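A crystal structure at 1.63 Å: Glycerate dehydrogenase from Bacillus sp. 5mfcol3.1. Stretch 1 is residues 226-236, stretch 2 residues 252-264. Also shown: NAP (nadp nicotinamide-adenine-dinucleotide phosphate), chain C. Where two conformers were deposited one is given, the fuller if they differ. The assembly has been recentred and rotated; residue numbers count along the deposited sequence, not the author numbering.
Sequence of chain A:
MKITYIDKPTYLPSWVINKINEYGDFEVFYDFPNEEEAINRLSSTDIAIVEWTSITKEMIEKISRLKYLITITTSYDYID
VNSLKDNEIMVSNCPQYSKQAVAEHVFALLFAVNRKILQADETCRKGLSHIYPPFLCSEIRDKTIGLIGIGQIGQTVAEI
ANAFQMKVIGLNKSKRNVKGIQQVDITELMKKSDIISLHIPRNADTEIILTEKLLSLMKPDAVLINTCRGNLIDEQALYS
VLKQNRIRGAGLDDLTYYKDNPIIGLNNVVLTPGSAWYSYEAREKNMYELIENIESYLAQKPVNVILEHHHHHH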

# COMPACT_ATOMS: atom_id res chain seq x y z
N ASN A 226 -2.85 5.97 -11.87
CA ASN A 226 -2.25 5.96 -13.20
C ASN A 226 -0.77 5.63 -13.10
O ASN A 226 0.05 6.48 -12.74
N THR A 227 -0.42 4.38 -13.44
CA THR A 227 0.97 4.00 -13.67
C THR A 227 1.34 4.07 -15.14
O THR A 227 2.41 3.56 -15.51
N CYS A 228 0.49 4.65 -15.98
CA CYS A 228 0.78 4.82 -17.40
C CYS A 228 1.02 6.30 -17.70
O CYS A 228 1.17 7.12 -16.79
N ARG A 229 1.06 6.63 -18.99
CA ARG A 229 1.35 8.00 -19.39
C ARG A 229 0.31 8.97 -18.85
O ARG A 229 -0.88 8.65 -18.77
N GLY A 230 0.77 10.16 -18.45
CA GLY A 230 -0.16 11.19 -18.02
C GLY A 230 -1.09 11.64 -19.14
O GLY A 230 -2.23 12.03 -18.88
N ASN A 231 -0.62 11.55 -20.39
CA ASN A 231 -1.37 11.95 -21.57
C ASN A 231 -2.61 11.11 -21.83
O ASN A 231 -3.40 11.46 -22.71
N LEU A 232 -2.79 10.00 -21.11
CA LEU A 232 -4.01 9.21 -21.25
C LEU A 232 -5.22 9.92 -20.67
O LEU A 232 -6.35 9.53 -20.97
N ILE A 233 -5.00 10.93 -19.83
CA ILE A 233 -6.06 11.61 -19.11
C ILE A 233 -6.12 13.06 -19.58
O ILE A 233 -5.09 13.66 -19.88
N ASP A 234 -7.34 13.61 -19.64
CA ASP A 234 -7.49 15.06 -19.70
C ASP A 234 -6.99 15.61 -18.37
O ASP A 234 -7.75 15.69 -17.40
N GLU A 235 -5.71 15.98 -18.31
CA GLU A 235 -5.09 16.29 -17.03
C GLU A 235 -5.66 17.55 -16.41
O GLU A 235 -5.75 17.65 -15.18
N GLN A 236 -6.03 18.53 -17.24
CA GLN A 236 -6.68 19.73 -16.72
C GLN A 236 -8.02 19.38 -16.09
O GLN A 236 -8.37 19.91 -15.02
N LEU A 252 -0.54 8.96 -8.88
CA LEU A 252 -0.07 9.19 -10.24
C LEU A 252 1.44 8.99 -10.33
O LEU A 252 2.21 9.73 -9.70
N ASP A 253 1.86 8.03 -11.16
CA ASP A 253 3.26 7.75 -11.41
C ASP A 253 3.80 8.53 -12.60
O ASP A 253 4.99 8.43 -12.90
N ASP A 254 2.95 9.30 -13.28
CA ASP A 254 3.37 10.17 -14.37
C ASP A 254 2.42 11.36 -14.43
O ASP A 254 1.25 11.26 -14.07
N LEU A 255 2.96 12.50 -14.86
CA LEU A 255 2.17 13.67 -15.22
C LEU A 255 2.64 14.13 -16.59
O LEU A 255 3.77 13.83 -17.00
N THR A 256 1.79 14.88 -17.30
CA THR A 256 2.22 15.36 -18.62
C THR A 256 3.39 16.34 -18.52
O THR A 256 4.19 16.45 -19.45
N TYR A 257 3.49 17.05 -17.40
CA TYR A 257 4.65 17.87 -17.06
C TYR A 257 4.63 18.07 -15.55
O TYR A 257 3.61 17.86 -14.90
N TYR A 258 5.77 18.50 -15.00
CA TYR A 258 5.91 18.61 -13.55
C TYR A 258 6.09 20.05 -13.09
O TYR A 258 5.31 20.52 -12.26
N LYS A 259 7.09 20.77 -13.60
CA LYS A 259 7.33 22.13 -13.12
C LYS A 259 6.08 22.99 -13.29
O LYS A 259 5.51 23.08 -14.38
N ASP A 260 5.62 23.58 -12.18
CA ASP A 260 4.48 24.50 -12.13
C ASP A 260 3.16 23.82 -12.48
O ASP A 260 2.16 24.52 -12.71
N ASN A 261 3.11 22.50 -12.52
CA ASN A 261 1.85 21.80 -12.75
C ASN A 261 0.96 21.97 -11.52
O ASN A 261 1.38 21.61 -10.41
N PRO A 262 -0.25 22.52 -11.67
CA PRO A 262 -1.10 22.76 -10.49
C PRO A 262 -1.42 21.50 -9.69
O PRO A 262 -1.74 21.61 -8.50
N ILE A 263 -1.35 20.32 -10.30
CA ILE A 263 -1.61 19.09 -9.55
C ILE A 263 -0.62 18.93 -8.41
O ILE A 263 -0.95 18.35 -7.36
N ILE A 264 0.59 19.48 -8.55
CA ILE A 264 1.59 19.43 -7.49
C ILE A 264 1.12 20.14 -6.22
O ILE A 264 1.63 19.86 -5.13

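The two stretches meet at a short parallel bridge between Asn226 and Leu252, where Asp253 N donates to Asn226 O (2.9 Å, nearly linear). Beside it, CB of Asn226 packs against CD2 of Leu252 at 3.8 Å. The t rotamer of Asn226 turns its amide forward along its own stretch: OD1 accepts from Cys228 N (2.9 Å), while ND2 donates to Arg229 O (2.9 Å) and to water 1 (2.9 Å). That water in turn donates to Asp254 O (2.8 Å), so this water links the side chain of Asn226 to the backbone of the other stretch.

The two stretches also jointly bind the carboxamide of the cofactor. The carboxamide N7N of NADP donates to Thr227 O (2.8 Å) and to OD2 of Asp253 (3.0 Å), the latter side chain being t and directed toward stretch 1.

Asp254, also t, reaches across to Gly230, whose N donates to Asp254 OD2 (2.8 Å). Water 3 lies 2.7 Å from Asp254 OD2 and 3.0 Å from Asn231 OD1, and accepts from Arg229 NH2 (2.9 Å). Gly230 sits close to the opposing backbone; an ideal CB would lie 2.8 Å from both Thr256 N and Leu255 C. Asp254 N, in contrast, is buried without a partner.

Glu235 makes the most extensive contact. Extended through t, t torsions, it points toward stretch 2 and spends both carboxylate oxygens there: OE1 accepts from Thr256 N (2.8 Å), and OE2 accepts from Thr256 OG1 (2.8 Å) and Asn261 ND2 (2.9 Å). The p rotamer of Thr256 accompanies a methyl contact, CG2 to Gly230 C at 3.6 Å. Asn261 (t) is fully engaged, since ND2 also donates to Tyr257 O (2.8 Å) and OD1 accepts from Ile263 N (3.0 Å). Ile263, in the m rotamer, covers the aliphatic part of Glu235, its CD1 lying 3.5 Å from Glu235 CG.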

# COMPACT_ATOMS: atom_id res chain seq x y z
CB ASN A 226 -2.47 7.29 -13.92
CG ASN A 226 -2.10 7.20 -15.38
OD1 ASN A 226 -1.99 6.09 -15.92
ND2 ASN A 226 -1.88 8.34 -16.03
CB THR A 227 1.24 2.59 -13.13
OG1 THR A 227 0.34 1.66 -13.74
CG2 THR A 227 1.04 2.52 -11.62
CB CYS A 228 -0.35 4.22 -18.24
SG CYS A 228 -0.50 2.43 -18.08
CB ARG A 229 1.40 8.10 -20.92
CG ARG A 229 2.68 7.55 -21.53
CD ARG A 229 3.85 8.50 -21.33
NE ARG A 229 4.81 8.43 -22.42
CZ ARG A 229 5.76 9.33 -22.64
NH1 ARG A 229 6.59 9.19 -23.66
NH2 ARG A 229 5.87 10.38 -21.83
CB ASN A 231 -0.43 11.87 -22.78
CG ASN A 231 0.96 12.36 -22.46
OD1 ASN A 231 1.75 11.66 -21.82
ND2 ASN A 231 1.26 13.58 -22.88
CB LEU A 232 -3.84 7.85 -20.56
CG LEU A 232 -2.75 6.94 -21.12
CD1 LEU A 232 -2.62 5.72 -20.26
CD2 LEU A 232 -3.09 6.53 -22.55
CB ILE A 233 -5.81 11.57 -17.58
CG1 ILE A 233 -5.52 10.13 -17.13
CG2 ILE A 233 -6.98 12.18 -16.83
CD1 ILE A 233 -5.19 10.02 -15.64
CB ASP A 234 -8.94 15.46 -19.97
CG ASP A 234 -9.12 16.96 -20.17
OD1 ASP A 234 -8.38 17.77 -19.57
OD2 ASP A 234 -10.04 17.34 -20.93
CB GLU A 235 -3.58 16.41 -17.20
CG GLU A 235 -2.82 16.30 -15.91
CD GLU A 235 -1.33 16.32 -16.15
OE1 GLU A 235 -0.72 15.23 -16.14
OE2 GLU A 235 -0.78 17.44 -16.37
CB GLN A 236 -6.86 20.76 -17.83
CG GLN A 236 -5.57 21.48 -18.20
CD GLN A 236 -5.81 22.68 -19.09
OE1 GLN A 236 -6.65 22.64 -19.99
NE2 GLN A 236 -5.09 23.76 -18.83
CB LEU A 252 -0.45 10.59 -10.71
CG LEU A 252 -1.93 10.96 -10.51
CD1 LEU A 252 -2.14 12.43 -10.83
CD2 LEU A 252 -2.84 10.07 -11.37
CB ASP A 253 3.47 6.24 -11.62
CG ASP A 253 4.95 5.81 -11.55
OD1 ASP A 253 5.65 6.17 -10.59
OD2 ASP A 253 5.41 5.12 -12.47
CB ASP A 254 3.38 9.43 -15.72
CG ASP A 254 4.09 10.21 -16.82
OD1 ASP A 254 5.26 10.60 -16.62
OD2 ASP A 254 3.49 10.44 -17.89
CB LEU A 255 2.32 14.83 -14.23
CG LEU A 255 2.00 14.58 -12.76
CD1 LEU A 255 2.36 15.83 -12.00
CD2 LEU A 255 0.54 14.25 -12.58
CB THR A 256 1.06 16.01 -19.38
OG1 THR A 256 0.66 17.23 -18.74
CG2 THR A 256 -0.13 15.06 -19.46
CB TYR A 257 4.64 19.21 -17.80
CG TYR A 257 3.54 20.16 -17.37
CD1 TYR A 257 2.24 20.01 -17.83
CD2 TYR A 257 3.80 21.21 -16.49
CE1 TYR A 257 1.23 20.87 -17.44
CE2 TYR A 257 2.80 22.08 -16.09
CZ TYR A 257 1.52 21.90 -16.57
OH TYR A 257 0.52 22.76 -16.18
CB TYR A 258 7.06 17.73 -13.06
CG TYR A 258 6.67 16.28 -13.02
CD1 TYR A 258 6.67 15.52 -14.18
CD2 TYR A 258 6.28 15.68 -11.82
CE1 TYR A 258 6.30 14.20 -14.16
CE2 TYR A 258 5.89 14.35 -11.79
CZ TYR A 258 5.91 13.61 -12.96
OH TYR A 258 5.54 12.29 -12.95
CB LYS A 259 8.51 22.77 -13.86
CG LYS A 259 8.80 24.19 -13.38
CD LYS A 259 10.16 24.70 -13.84
CE LYS A 259 10.41 26.12 -13.34
NZ LYS A 259 10.39 26.20 -11.85
CB ASP A 260 4.69 25.72 -13.03
CG ASP A 260 5.82 26.61 -12.55
OD1 ASP A 260 6.08 26.64 -11.33
OD2 ASP A 260 6.45 27.28 -13.40
CB ASN A 261 2.08 20.32 -13.04
CG ASN A 261 0.83 19.62 -13.57
OD1 ASN A 261 -0.28 19.83 -13.07
ND2 ASN A 261 1.01 18.77 -14.57
CB PRO A 262 -2.37 23.37 -11.09
CG PRO A 262 -1.93 23.93 -12.41
CD PRO A 262 -0.86 23.01 -12.91
CB ILE A 263 -1.59 17.89 -10.51
CG1 ILE A 263 -2.80 17.95 -11.45
CG2 ILE A 263 -1.55 16.56 -9.75
CD1 ILE A 263 -2.87 16.83 -12.44
CB ILE A 264 2.94 20.00 -8.01
CG1 ILE A 264 3.82 18.87 -8.53
CG2 ILE A 264 3.68 20.80 -6.96
CD1 ILE A 264 3.26 18.18 -9.71
PA NAP C . -0.15 -5.04 -22.71
O1A NAP C . 0.09 -4.71 -24.16
O2A NAP C . 0.13 -6.42 -22.20
O5B NAP C . -1.68 -4.70 -22.38
C5B NAP C . -2.31 -3.54 -22.90
C4B NAP C . -3.79 -3.64 -22.59
O4B NAP C . -4.41 -2.43 -23.02
C3B NAP C . -4.47 -4.78 -23.36
O3B NAP C . -5.59 -5.27 -22.59
C2B NAP C . -5.01 -4.10 -24.59
O2B NAP C . -6.12 -4.77 -25.16
C1B NAP C . -5.43 -2.78 -23.96
N9A NAP C . -5.63 -1.74 -24.99
C8A NAP C . -4.76 -1.39 -25.96
N7A NAP C . -5.30 -0.41 -26.73
C5A NAP C . -6.53 -0.16 -26.25
C6A NAP C . -7.64 0.75 -26.59
N6A NAP C . -7.53 1.61 -27.63
N1A NAP C . -8.75 0.70 -25.82
C2A NAP C . -8.87 -0.15 -24.78
N3A NAP C . -7.91 -1.01 -24.40
C4A NAP C . -6.74 -1.05 -25.10
O3 NAP C . 0.64 -3.89 -21.89
PN NAP C . 1.23 -3.99 -20.39
O1N NAP C . 2.48 -4.83 -20.38
O2N NAP C . 0.12 -4.34 -19.43
O5D NAP C . 1.69 -2.46 -20.18
C5D NAP C . 0.72 -1.41 -20.24
C4D NAP C . 1.40 -0.05 -20.12
O4D NAP C . 1.98 0.06 -18.82
C3D NAP C . 2.58 0.15 -21.05
O3D NAP C . 2.18 0.55 -22.37
C2D NAP C . 3.38 1.22 -20.33
O2D NAP C . 3.04 2.51 -20.85
C1D NAP C . 2.96 1.09 -18.86
N1N NAP C . 4.11 0.74 -18.02
C2N NAP C . 4.44 1.53 -16.98
C3N NAP C . 5.53 1.24 -16.17
C7N NAP C . 5.89 2.15 -15.03
O7N NAP C . 7.01 2.08 -14.53
N7N NAP C . 5.02 3.08 -14.60
C4N NAP C . 6.30 0.11 -16.46
C5N NAP C . 5.95 -0.69 -17.55
C6N NAP C . 4.84 -0.35 -18.31
P2B NAP C . -5.99 -5.98 -26.22
O1X NAP C . -5.11 -5.44 -27.34
O2X NAP C . -5.32 -7.10 -25.47
O3X NAP C . -7.41 -6.28 -26.59
O HOH W 1 -1.50 10.82 -14.67
O HOH W 2 3.97 6.18 -15.18
O HOH W 3 4.17 11.90 -20.11